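Local coordinates for putative sensory box/GGDEF family protein (Vibrio parahaemolyticus, PDB 3LID), which probably makes the second messenger cyclic di-GMP from GTP, its extracellular PDC-fold sensor domain, the part described here, presumably serving to detect signals, at residues S251-V256 and L261-D266; L20-Y25 and F189-V194; N31-Q36 and S178-Y183; F220-S223 and D228-P231; A238-S241 and H246-A249. All coordinates share one frame; numbering follows the deposited sequence.

Interaction 1 (S251-V256 and L261-D266); sequences SSIKFV and LHLIID
S251 and I253 pair with L263 and L261 through four backbone hydrogen bonds, two to each antiparallel hydrogen-bonded pair, in the hairpin of strands 246-254 and 260-268. In the I253 and L261 pair, I253 N reaches L261 O at 2.9 Å and L261 N returns to I253 O at 2.8 Å, both bonds close to straight. The S251 and L263 pair is less even: S251 N lies in the carbonyl plane of L263, whereas L263 N approaches S251 O tilted 35° out of that plane. Between them S252 and H262 form a non-hydrogen-bonded pair, and their CA atoms point hydrogens at L261 O and S251 O. A side-chain bond ties this middle pair together. ND1 of H262 donates to OG of S252 over 2.8 Å, with the hydroxyl at the ring edge and only 5° out of its plane, which fixes the turn of the imidazole.

The other face is mainly apolar. CG1 of I253 is wedged between its own N and carbonyl carbon (chi1 59°), and from there it meets L261 CB at 4.0 Å and L263 CD1 at 3.9 Å; the I253 and L263 side chains cross at about a right angle. The S251 hydroxyl is the polar exception, its OG lying 3.7 Å from L263 CB.

That face looks onto helix 9-45, where S251 and L263 touch L23 and I253 touches Y30. H262 instead meets W230 on the outer face, while backbone bonds from H262 to V194 and I264 to E192 join strand 260-268 to strand 189-195.

Interaction 2 (L20-Y25 and F189-V194); sequences LHQLAY and FHIELV
Q22 presses the aliphatic part of its side chain against F189 and I191, and L23 adds a methyl to the same cluster. CB of Q22 stands 3.8 Å from F189 CD2, with CG just behind it; the glutamine chain and the phenylalanine run past one another in opposite directions, the amide turned 67° from the ring. CG of Q22 also meets CD1 of I191 at 3.9 Å. That single methyl is shared, since L23 CD2 approaches it from the next position on the helix at 4.0 Å. The extended isoleucine branch, with CD1 anti to CA about the CB-CG1 bond (chi2 -178°), therefore fits between Q22 and L23. All four residues are buried, and no hydrogen bond crosses the contact.

Behind this first shell, the torsions of Q22 separate its oily and polar parts. CG points opposite the backbone N (chi1 180°), toward the strand, and the bend at the following bond turns the amide away from F189 and I191. NE2 is then held by T26 OG1, one turn further along the helix, and OE1 has a weak bond to S184 OG. The F189 ring is further packed by E18 and A19 of the helix and by I265 and L267 of the neighbouring strand, and R275 makes a cation-pi contact with it.

Leaving aside the short strand 183-184, the sheet has a PAS-like order, 200-202, 189-195, 260-268, 246-254, 239-242. A long N-terminal helix, here 9-45, laid along such a sheet is characteristic of PDC sensor domains.

Interaction 3 (N31-Q36 and S178-Y183); sequences NNIQDQ and SSLLNY
L180 and L181, at the end of helix 174-181, direct their side chains at I33 of the long helix 9-45. The second helix enters the contact at S178, whose side chain faces elsewhere, onto A202 and L193, with OG bonded to I174 O one turn back. L180 follows at the more exposed margin: its CD2 comes only to 4.5 Å from I33 CD1, a loose approach of two methyl groups. L181 is the buried and closer partner. Its CG lies beside its own backbone N (chi1 -60°) and the chain then runs out extended, so that CD1 reaches CG1 of I33 at 4.0 Å. The two side chains lie alongside each other and run in opposite directions. I33 folds its CG1 branch back beside its backbone N, which presents CG1 and CD1 to the two leucines, while its CG2 faces the F255 ring. L181 packs also on E29 and Y30 of the long helix.

N182 is the first residue to leave helical geometry, although N182 N still bonds to S178 O at 3.0 Å. Its OD1 accepts a hydrogen bond from Y30 OH, a polar tie from the residue that follows the short helix to helix 9-45, and its backbone pairs with I191. Y183 then carries the chain into strand 183-184.

Across the two segments the chemistry is methyl and methylene packing alone. Such contacts impose little direction, and with a small buried surface this one probably contributes modest dispersion and hydrophobic energy, the directional bond to helix 9-45 coming from N182, just past the end of the short helix.

Interaction 4 (F220-S223 and D228-P231); sequences FNFS and DIWP
F222 and S223 pack against I229 and W230 in a mixed aromatic and CH-pi contact between two short helices, 222-225 and 230-234, which lie over the outer face of the PAS-like sheet. The closest approach sets CB of S223 over one face of the indole, toward its rim, 3.2 Å from W230 CD1. Measured to the centroid of the five-membered ring, this CB is 3.5 Å away and 21° off the normal, a CH-pi contact. The six-membered ring of W230 meets F222 obliquely, with centroids 5.7 Å apart and planes at 44°; F222 CD2 and W230 CE3 come to 3.4 Å. At its edge the F222 ring has CG2 of I229 4.0 Å from CE2, and the backbone N of W230 lies near the same ring plane. F222 and W230 both send CG opposite the backbone N, which for W230 (chi1 -179°) swings the indole back across the first helix.

The start of that helix is held by N221, the N-cap residue. Its OD1 accepts two donors: S223 N at 2.8 Å, in the carbonyl plane on a lone pair, and S223 OG, from above that plane. This double grip fixes S223, while N221 ND2 bonds to K197 O.

Beneath the pair, F222 and W230 both touch V194, and F222 and I229 touch I248. The bond from S223 N to N221 OD1 closes an Asx turn, a classic way for asparagine to cap a helix, here within the helical connection between strands 200-202 and 239-242 of the PDC fold.

Interaction 5 (A238-S241 and H246-A249); sequences AGYS and HLIA
The carbonyl oxygen I248 O is approached by two neighbouring residues of the facing strand: S241 N donates a hydrogen bond of 2.9 Å, and Y240 contributes a CA-H contact, its CA being 3.2 Å from I248 O. This belongs to the antiparallel hairpin of strands 239-242 and 246-254, at the edge of the PAS-like sheet. The return bond runs from I248 N to S241 O over 3.0 Å and is almost straight (176° at the hydrogen), completing the hydrogen-bonded pair S241 and I248. Y240 and A249 form the adjacent non-hydrogen-bonded pair, with CB atoms 4.2 Å apart, and A249 CA points its hydrogen at G239 O.

Y240, A249 and L247 face helix 9-45, where Y240 and L247 share A16 and A249 touches A19. S241 and I248 occupy the other face, and both meet I229. Beyond these residues, backbone bonds from L247 to L267 and A249 to I265 continue the sheet into strand 260-268.

The tyrosine side chain starts between its backbone N and carbonyl carbon (chi1 66°), and its ring leads away from A249. L247 reaches diagonally from the facing strand to meet it, bringing CD1 to 3.8 Å from Y240 CD1, obliquely to the ring.

How the interactions relate
From the N terminus, helix 9-45 supplies one side of two long-range contacts. Interaction 2 closes the larger loop, joining 20-25 to 189-194, and interaction 3 is nested inside it, joining 31-36 to 178-183; together they fix the helix against strand 189-195 of the PAS-like sheet and the short helix 174-181. Interactions 4, 5 and 1 then follow in series, each a short local closure, and none crosses another. Interactions 5 and 1 share strand 246-254 and build successive hairpins, while strand 260-268 completes the sheet back to interaction 2. Interaction 4 packs on the outer face through I248, V194 and H262. Its centre lies about 24 Å from that of interaction 3.

Interaction 1 (S251-V256 and L261-D266)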
# COMPACT_ATOMS: atom_id res chain seq x y z
N SER A 251 -2.65 15.32 6.45
CA SER A 251 -3.38 15.53 5.24
C SER A 251 -4.05 14.17 4.97
O SER A 251 -3.77 13.18 5.68
CB SER A 251 -2.50 15.94 4.06
OG SER A 251 -1.62 14.86 3.79
N SER A 252 -4.90 14.12 3.98
CA SER A 252 -5.63 12.86 3.62
C SER A 252 -5.60 12.62 2.13
O SER A 252 -5.75 13.59 1.34
CB SER A 252 -7.06 12.86 4.16
OG SER A 252 -7.04 13.01 5.57
N ILE A 253 -5.49 11.33 1.74
CA ILE A 253 -5.67 11.03 0.30
C ILE A 253 -6.58 9.88 0.22
O ILE A 253 -6.92 9.28 1.28
CB ILE A 253 -4.39 10.62 -0.38
CG1 ILE A 253 -3.82 9.39 0.29
CG2 ILE A 253 -3.42 11.86 -0.38
CD1 ILE A 253 -2.41 8.89 -0.39
N LYS A 254 -7.04 9.62 -1.02
CA LYS A 254 -7.79 8.39 -1.22
C LYS A 254 -6.92 7.54 -2.15
O LYS A 254 -6.67 7.96 -3.26
CB LYS A 254 -9.17 8.63 -1.79
CG LYS A 254 -10.07 9.18 -0.63
CD LYS A 254 -11.50 9.32 -1.07
CE LYS A 254 -12.37 10.06 -0.04
NZ LYS A 254 -12.07 9.58 1.32
N PHE A 255 -6.39 6.42 -1.61
CA PHE A 255 -5.39 5.66 -2.40
C PHE A 255 -6.03 4.31 -2.79
O PHE A 255 -6.06 3.37 -1.94
CB PHE A 255 -4.11 5.45 -1.57
CG PHE A 255 -3.07 4.70 -2.31
CD1 PHE A 255 -2.45 5.23 -3.46
CD2 PHE A 255 -2.69 3.44 -1.85
CE1 PHE A 255 -1.46 4.50 -4.14
CE2 PHE A 255 -1.69 2.71 -2.49
CZ PHE A 255 -1.06 3.20 -3.61
N VAL A 256 -6.50 4.23 -4.05
CA VAL A 256 -7.16 3.04 -4.59
C VAL A 256 -8.24 2.56 -3.60
O VAL A 256 -8.29 1.39 -3.21
CB VAL A 256 -6.11 1.88 -4.87
CG1 VAL A 256 -6.74 0.93 -5.94
CG2 VAL A 256 -4.73 2.44 -5.30
N LEU A 261 -6.92 7.70 3.58
CA LEU A 261 -5.66 7.28 4.17
C LEU A 261 -5.04 8.57 4.67
O LEU A 261 -4.98 9.55 3.94
CB LEU A 261 -4.71 6.67 3.11
CG LEU A 261 -3.39 6.18 3.72
CD1 LEU A 261 -3.56 5.06 4.74
CD2 LEU A 261 -2.60 5.61 2.48
N HIS A 262 -4.62 8.59 5.92
CA HIS A 262 -4.12 9.91 6.48
C HIS A 262 -2.64 9.90 6.52
O HIS A 262 -2.01 8.94 6.96
CB HIS A 262 -4.68 10.07 7.91
CG HIS A 262 -6.17 9.96 7.96
ND1 HIS A 262 -7.01 10.87 7.34
CD2 HIS A 262 -6.99 9.06 8.59
CE1 HIS A 262 -8.27 10.55 7.58
NE2 HIS A 262 -8.30 9.47 8.34
N LEU A 263 -2.02 10.97 6.02
CA LEU A 263 -0.58 11.03 5.99
C LEU A 263 -0.23 12.00 7.15
O LEU A 263 -0.80 13.09 7.23
CB LEU A 263 -0.08 11.66 4.68
CG LEU A 263 -0.04 10.72 3.44
CD1 LEU A 263 -1.35 9.96 3.24
CD2 LEU A 263 0.24 11.65 2.21
N ILE A 264 0.70 11.59 7.96
CA ILE A 264 1.04 12.34 9.23
C ILE A 264 2.48 12.60 9.31
O ILE A 264 3.31 11.72 9.09
CB ILE A 264 0.64 11.47 10.40
CG1 ILE A 264 -0.87 11.11 10.36
CG2 ILE A 264 1.06 12.09 11.79
CD1 ILE A 264 -1.81 12.23 10.46
N ILE A 265 2.84 13.84 9.74
CA ILE A 265 4.18 14.14 10.13
C ILE A 265 4.03 14.56 11.59
O ILE A 265 3.33 15.52 11.87
CB ILE A 265 4.81 15.26 9.28
CG1 ILE A 265 5.01 14.72 7.87
CG2 ILE A 265 6.21 15.69 9.85
CD1 ILE A 265 5.48 15.71 6.87
N ASP A 266 4.63 13.79 12.48
CA ASP A 266 4.49 13.95 13.94
C ASP A 266 5.90 14.19 14.47
O ASP A 266 6.76 13.34 14.38
CB ASP A 266 3.79 12.69 14.54
CG ASP A 266 3.85 12.61 16.05
OD1 ASP A 266 4.47 13.50 16.70
OD2 ASP A 266 3.30 11.61 16.58

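Interaction 2 (L20-Y25 and F189-V194)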
# COMPACT_ATOMS: atom_id res chain seq x y z
N LEU A 20 3.54 20.81 5.72
CA LEU A 20 2.38 20.83 4.83
C LEU A 20 2.82 20.72 3.36
O LEU A 20 2.10 20.09 2.51
CB LEU A 20 1.44 22.01 5.12
CG LEU A 20 0.66 21.84 6.44
CD1 LEU A 20 -0.01 23.23 6.72
CD2 LEU A 20 -0.45 20.84 6.22
N HIS A 21 3.90 21.41 3.00
CA HIS A 21 4.38 21.26 1.60
C HIS A 21 4.75 19.80 1.36
O HIS A 21 4.50 19.27 0.27
CB HIS A 21 5.60 22.15 1.31
CG HIS A 21 5.25 23.60 1.31
ND1 HIS A 21 4.22 24.10 0.55
CD2 HIS A 21 5.77 24.66 1.99
CE1 HIS A 21 4.10 25.40 0.76
NE2 HIS A 21 5.04 25.76 1.63
N GLN A 22 5.40 19.19 2.34
CA GLN A 22 5.91 17.81 2.15
C GLN A 22 4.65 16.92 1.95
O GLN A 22 4.65 15.98 1.09
CB GLN A 22 6.62 17.31 3.40
CG GLN A 22 7.18 15.85 3.24
CD GLN A 22 8.11 15.73 2.07
OE1 GLN A 22 9.12 16.46 1.97
NE2 GLN A 22 7.76 14.86 1.10
N LEU A 23 3.65 17.10 2.80
CA LEU A 23 2.43 16.25 2.69
C LEU A 23 1.77 16.41 1.31
O LEU A 23 1.27 15.46 0.75
CB LEU A 23 1.42 16.57 3.81
CG LEU A 23 1.94 16.16 5.19
CD1 LEU A 23 0.88 16.66 6.21
CD2 LEU A 23 2.02 14.63 5.31
N ALA A 24 1.74 17.63 0.75
CA ALA A 24 1.20 17.79 -0.57
C ALA A 24 2.05 17.06 -1.61
O ALA A 24 1.48 16.48 -2.55
CB ALA A 24 1.09 19.36 -0.92
N TYR A 25 3.38 17.16 -1.49
CA TYR A 25 4.31 16.48 -2.38
C TYR A 25 4.04 14.94 -2.38
O TYR A 25 3.92 14.30 -3.46
CB TYR A 25 5.69 16.73 -1.88
CG TYR A 25 6.80 16.16 -2.72
CD1 TYR A 25 7.53 17.00 -3.57
CD2 TYR A 25 7.19 14.83 -2.62
CE1 TYR A 25 8.60 16.48 -4.34
CE2 TYR A 25 8.23 14.33 -3.36
CZ TYR A 25 8.92 15.15 -4.22
OH TYR A 25 9.98 14.62 -4.94
N PHE A 189 11.77 14.73 6.60
CA PHE A 189 10.59 14.38 7.30
C PHE A 189 10.23 12.88 7.05
O PHE A 189 10.41 12.41 5.92
CB PHE A 189 9.41 15.16 6.73
CG PHE A 189 9.31 16.58 7.18
CD1 PHE A 189 9.36 16.91 8.54
CD2 PHE A 189 9.10 17.57 6.24
CE1 PHE A 189 9.18 18.28 8.93
CE2 PHE A 189 8.94 18.95 6.64
CZ PHE A 189 8.95 19.26 7.96
N HIS A 190 9.69 12.23 8.07
CA HIS A 190 9.08 10.88 7.93
C HIS A 190 7.58 10.97 7.88
O HIS A 190 6.96 11.53 8.77
CB HIS A 190 9.50 10.01 9.07
CG HIS A 190 10.97 9.66 9.07
ND1 HIS A 190 11.47 8.56 8.40
CD2 HIS A 190 12.03 10.28 9.64
CE1 HIS A 190 12.79 8.50 8.59
NE2 HIS A 190 13.16 9.54 9.32
N ILE A 191 6.96 10.40 6.84
CA ILE A 191 5.52 10.47 6.82
C ILE A 191 5.00 9.14 7.33
O ILE A 191 5.49 8.10 6.89
CB ILE A 191 5.00 10.78 5.41
CG1 ILE A 191 5.47 12.17 5.00
CG2 ILE A 191 3.42 10.52 5.27
CD1 ILE A 191 5.01 12.61 3.69
N GLU A 192 4.08 9.16 8.26
CA GLU A 192 3.46 7.94 8.76
C GLU A 192 2.13 7.81 8.02
O GLU A 192 1.52 8.82 7.62
CB GLU A 192 3.20 8.04 10.29
CG GLU A 192 4.52 7.94 11.05
CD GLU A 192 4.36 8.22 12.54
OE1 GLU A 192 3.98 9.35 12.87
OE2 GLU A 192 4.62 7.33 13.36
N LEU A 193 1.65 6.56 7.86
CA LEU A 193 0.33 6.40 7.29
C LEU A 193 -0.58 5.83 8.36
O LEU A 193 -0.27 4.79 8.97
CB LEU A 193 0.35 5.31 6.13
CG LEU A 193 1.31 5.69 5.00
CD1 LEU A 193 1.32 4.48 3.94
CD2 LEU A 193 0.79 6.96 4.33
N VAL A 194 -1.69 6.48 8.55
CA VAL A 194 -2.72 6.13 9.52
C VAL A 194 -3.97 5.87 8.83
O VAL A 194 -4.49 6.71 8.06
CB VAL A 194 -2.89 7.32 10.57
CG1 VAL A 194 -4.00 6.96 11.54
CG2 VAL A 194 -1.59 7.46 11.32

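Interaction 3 (N31-Q36 and S178-Y183)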
# COMPACT_ATOMS: atom_id res chain seq x y z
N ASN A 31 -0.84 9.68 -5.55
CA ASN A 31 -1.79 9.73 -6.66
C ASN A 31 -1.20 9.22 -7.96
O ASN A 31 -1.90 8.52 -8.75
CB ASN A 31 -2.22 11.18 -6.92
CG ASN A 31 -3.04 11.80 -5.76
OD1 ASN A 31 -3.72 11.15 -4.96
ND2 ASN A 31 -2.92 13.11 -5.66
N ASN A 32 0.06 9.53 -8.19
CA ASN A 32 0.72 9.02 -9.40
C ASN A 32 0.88 7.49 -9.36
O ASN A 32 0.68 6.75 -10.34
CB ASN A 32 2.08 9.69 -9.63
CG ASN A 32 1.89 11.04 -10.34
OD1 ASN A 32 0.75 11.43 -10.56
ND2 ASN A 32 2.97 11.79 -10.58
N ILE A 33 1.26 7.01 -8.20
CA ILE A 33 1.36 5.54 -8.07
C ILE A 33 -0.03 4.88 -8.37
O ILE A 33 -0.12 3.84 -9.05
CB ILE A 33 1.83 5.16 -6.63
CG1 ILE A 33 3.32 5.51 -6.42
CG2 ILE A 33 1.57 3.63 -6.33
CD1 ILE A 33 4.28 4.68 -7.25
N GLN A 34 -1.09 5.46 -7.84
CA GLN A 34 -2.43 4.92 -8.13
C GLN A 34 -2.69 4.90 -9.65
O GLN A 34 -3.19 3.88 -10.19
CB GLN A 34 -3.47 5.79 -7.45
CG GLN A 34 -4.87 5.42 -7.95
CD GLN A 34 -5.98 5.85 -7.06
OE1 GLN A 34 -5.81 6.25 -5.93
NE2 GLN A 34 -7.18 5.66 -7.56
N ASP A 35 -2.34 5.96 -10.36
CA ASP A 35 -2.56 6.01 -11.86
C ASP A 35 -1.73 4.86 -12.51
O ASP A 35 -2.19 4.17 -13.44
CB ASP A 35 -2.00 7.36 -12.34
CG ASP A 35 -2.27 7.59 -13.81
OD1 ASP A 35 -3.39 7.96 -14.16
OD2 ASP A 35 -1.34 7.34 -14.57
N GLN A 36 -0.52 4.64 -12.03
CA GLN A 36 0.41 3.63 -12.62
C GLN A 36 -0.25 2.21 -12.36
O GLN A 36 -0.26 1.33 -13.21
CB GLN A 36 1.75 3.71 -11.89
CG GLN A 36 2.83 2.84 -12.35
CD GLN A 36 4.17 3.05 -11.54
OE1 GLN A 36 4.47 4.16 -11.03
NE2 GLN A 36 4.96 1.99 -11.43
N SER A 178 5.82 2.40 1.15
CA SER A 178 6.28 3.20 2.32
C SER A 178 7.77 3.46 2.26
O SER A 178 8.21 4.59 2.53
CB SER A 178 5.93 2.47 3.65
OG SER A 178 4.52 2.42 3.66
N SER A 179 8.54 2.43 1.95
CA SER A 179 9.98 2.55 1.87
C SER A 179 10.36 3.52 0.75
O SER A 179 11.29 4.29 0.89
CB SER A 179 10.61 1.16 1.59
OG SER A 179 12.03 1.27 1.34
N LEU A 180 9.59 3.54 -0.32
CA LEU A 180 9.90 4.37 -1.50
C LEU A 180 9.52 5.83 -1.24
O LEU A 180 10.26 6.74 -1.66
CB LEU A 180 9.08 3.83 -2.73
CG LEU A 180 9.23 4.52 -4.07
CD1 LEU A 180 10.65 4.21 -4.61
CD2 LEU A 180 8.13 4.04 -5.02
N LEU A 181 8.39 6.07 -0.58
CA LEU A 181 7.75 7.37 -0.66
C LEU A 181 7.82 8.17 0.65
O LEU A 181 7.60 9.40 0.63
CB LEU A 181 6.30 7.29 -1.09
CG LEU A 181 6.13 6.66 -2.48
CD1 LEU A 181 4.64 6.60 -2.79
CD2 LEU A 181 6.91 7.46 -3.44
N ASN A 182 7.96 7.48 1.77
CA ASN A 182 7.57 8.15 3.05
C ASN A 182 8.73 8.84 3.78
O ASN A 182 8.52 9.33 4.90
CB ASN A 182 6.92 7.21 4.02
CG ASN A 182 5.60 6.71 3.55
OD1 ASN A 182 5.09 7.16 2.50
ND2 ASN A 182 5.07 5.67 4.25
N TYR A 183 9.90 8.90 3.16
CA TYR A 183 10.97 9.75 3.76
C TYR A 183 11.46 10.71 2.73
O TYR A 183 11.71 10.32 1.57
CB TYR A 183 12.10 8.86 4.25
CG TYR A 183 13.20 9.72 4.80
CD1 TYR A 183 12.98 10.48 5.95
CD2 TYR A 183 14.42 9.80 4.15
CE1 TYR A 183 14.02 11.35 6.46
CE2 TYR A 183 15.46 10.64 4.65
CZ TYR A 183 15.22 11.40 5.79
OH TYR A 183 16.20 12.27 6.27

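Interaction 4 (F220-S223 and D228-P231)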
# COMPACT_ATOMS: atom_id res chain seq x y z
N PHE A 220 -1.66 1.92 20.10
CA PHE A 220 -1.16 2.80 19.06
C PHE A 220 -2.25 3.09 18.07
O PHE A 220 -2.21 2.61 16.87
CB PHE A 220 0.04 2.15 18.41
CG PHE A 220 1.21 1.98 19.36
CD1 PHE A 220 2.01 3.09 19.69
CD2 PHE A 220 1.49 0.75 19.93
CE1 PHE A 220 3.10 2.95 20.57
CE2 PHE A 220 2.57 0.61 20.81
CZ PHE A 220 3.37 1.72 21.12
N ASN A 221 -3.27 3.82 18.52
CA ASN A 221 -4.29 4.30 17.64
C ASN A 221 -4.23 5.83 17.76
O ASN A 221 -4.08 6.37 18.89
CB ASN A 221 -5.66 3.77 18.00
CG ASN A 221 -6.70 4.16 16.99
OD1 ASN A 221 -7.05 5.35 16.84
ND2 ASN A 221 -7.22 3.17 16.25
N PHE A 222 -4.25 6.51 16.61
CA PHE A 222 -4.10 7.95 16.63
C PHE A 222 -5.19 8.60 17.51
O PHE A 222 -4.93 9.62 18.17
CB PHE A 222 -4.24 8.50 15.22
CG PHE A 222 -3.67 9.90 15.09
CD1 PHE A 222 -2.38 10.12 14.70
CD2 PHE A 222 -4.50 10.99 15.41
CE1 PHE A 222 -1.86 11.45 14.56
CE2 PHE A 222 -4.03 12.31 15.28
CZ PHE A 222 -2.70 12.54 14.85
N SER A 223 -6.34 8.02 17.51
CA SER A 223 -7.45 8.61 18.30
C SER A 223 -7.22 8.48 19.81
O SER A 223 -7.78 9.25 20.59
CB SER A 223 -8.78 8.05 17.91
OG SER A 223 -8.93 6.72 18.43
N ASP A 228 -7.56 15.02 20.73
CA ASP A 228 -8.04 16.32 20.28
C ASP A 228 -7.57 16.67 18.93
O ASP A 228 -8.10 17.61 18.36
CB ASP A 228 -7.62 17.39 21.27
CG ASP A 228 -8.32 17.18 22.54
OD1 ASP A 228 -9.57 17.09 22.42
OD2 ASP A 228 -7.66 16.96 23.58
N ILE A 229 -6.58 15.94 18.42
CA ILE A 229 -6.05 16.21 17.05
C ILE A 229 -6.75 15.30 16.02
O ILE A 229 -7.01 15.73 14.88
CB ILE A 229 -4.53 16.13 16.98
CG1 ILE A 229 -3.85 17.15 17.97
CG2 ILE A 229 -4.02 16.33 15.55
CD1 ILE A 229 -2.45 17.00 18.04
N TRP A 230 -7.15 14.12 16.46
CA TRP A 230 -7.89 13.19 15.58
C TRP A 230 -9.05 13.75 14.77
O TRP A 230 -9.11 13.56 13.57
CB TRP A 230 -8.22 11.89 16.33
CG TRP A 230 -8.94 10.82 15.57
CD1 TRP A 230 -10.11 10.23 15.91
CD2 TRP A 230 -8.42 10.09 14.42
NE1 TRP A 230 -10.42 9.23 15.00
CE2 TRP A 230 -9.37 9.08 14.12
CE3 TRP A 230 -7.25 10.21 13.62
CZ2 TRP A 230 -9.24 8.21 13.02
CZ3 TRP A 230 -7.11 9.34 12.54
CH2 TRP A 230 -8.09 8.34 12.26
N PRO A 231 -9.98 14.53 15.38
CA PRO A 231 -11.01 15.12 14.58
C PRO A 231 -10.53 15.99 13.41
O PRO A 231 -11.20 16.06 12.38
CB PRO A 231 -11.80 16.03 15.63
CG PRO A 231 -11.58 15.30 16.89
CD PRO A 231 -10.07 14.94 16.83

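Interaction 5 (A238-S241 and H246-A249)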
# COMPACT_ATOMS: atom_id res chain seq x y z
N ALA A 238 -6.08 19.36 4.96
CA ALA A 238 -4.72 19.49 5.40
C ALA A 238 -4.54 20.58 6.44
O ALA A 238 -5.03 21.73 6.26
CB ALA A 238 -3.82 19.81 4.22
N GLY A 239 -3.76 20.30 7.43
CA GLY A 239 -3.66 21.31 8.54
C GLY A 239 -2.63 20.91 9.54
O GLY A 239 -1.86 19.95 9.35
N TYR A 240 -2.58 21.59 10.67
CA TYR A 240 -1.71 21.06 11.67
C TYR A 240 -2.29 21.45 13.04
O TYR A 240 -3.21 22.30 13.13
CB TYR A 240 -0.33 21.61 11.52
CG TYR A 240 -0.25 23.13 11.79
CD1 TYR A 240 -0.00 23.63 13.08
CD2 TYR A 240 -0.28 24.02 10.71
CE1 TYR A 240 0.07 25.09 13.27
CE2 TYR A 240 -0.16 25.41 10.88
CZ TYR A 240 0.00 25.92 12.15
OH TYR A 240 0.19 27.32 12.22
N SER A 241 -1.78 20.78 14.05
CA SER A 241 -2.10 21.09 15.44
C SER A 241 -0.88 20.92 16.31
O SER A 241 -0.06 20.09 16.06
CB SER A 241 -3.25 20.19 15.91
OG SER A 241 -3.80 20.72 17.10
N HIS A 246 3.92 17.88 20.93
CA HIS A 246 4.07 17.34 19.57
C HIS A 246 3.43 18.33 18.62
O HIS A 246 2.32 18.85 18.87
CB HIS A 246 3.37 15.96 19.45
CG HIS A 246 4.22 14.83 19.91
ND1 HIS A 246 4.41 14.52 21.25
CD2 HIS A 246 4.98 13.94 19.22
CE1 HIS A 246 5.25 13.51 21.36
NE2 HIS A 246 5.64 13.16 20.15
N LEU A 247 4.09 18.53 17.49
CA LEU A 247 3.48 19.19 16.34
C LEU A 247 3.06 18.07 15.38
O LEU A 247 3.88 17.20 15.09
CB LEU A 247 4.55 19.96 15.60
CG LEU A 247 4.09 20.44 14.22
CD1 LEU A 247 2.86 21.41 14.26
CD2 LEU A 247 5.29 21.06 13.46
N ILE A 248 1.80 18.03 15.01
CA ILE A 248 1.36 17.02 14.04
C ILE A 248 0.82 17.80 12.84
O ILE A 248 -0.13 18.64 12.98
CB ILE A 248 0.24 16.20 14.62
CG1 ILE A 248 0.74 15.44 15.86
CG2 ILE A 248 -0.25 15.15 13.56
CD1 ILE A 248 -0.32 14.77 16.48
N ALA A 249 1.38 17.52 11.66
CA ALA A 249 0.85 18.02 10.44
C ALA A 249 0.18 16.83 9.72
O ALA A 249 0.68 15.71 9.85
CB ALA A 249 1.95 18.63 9.56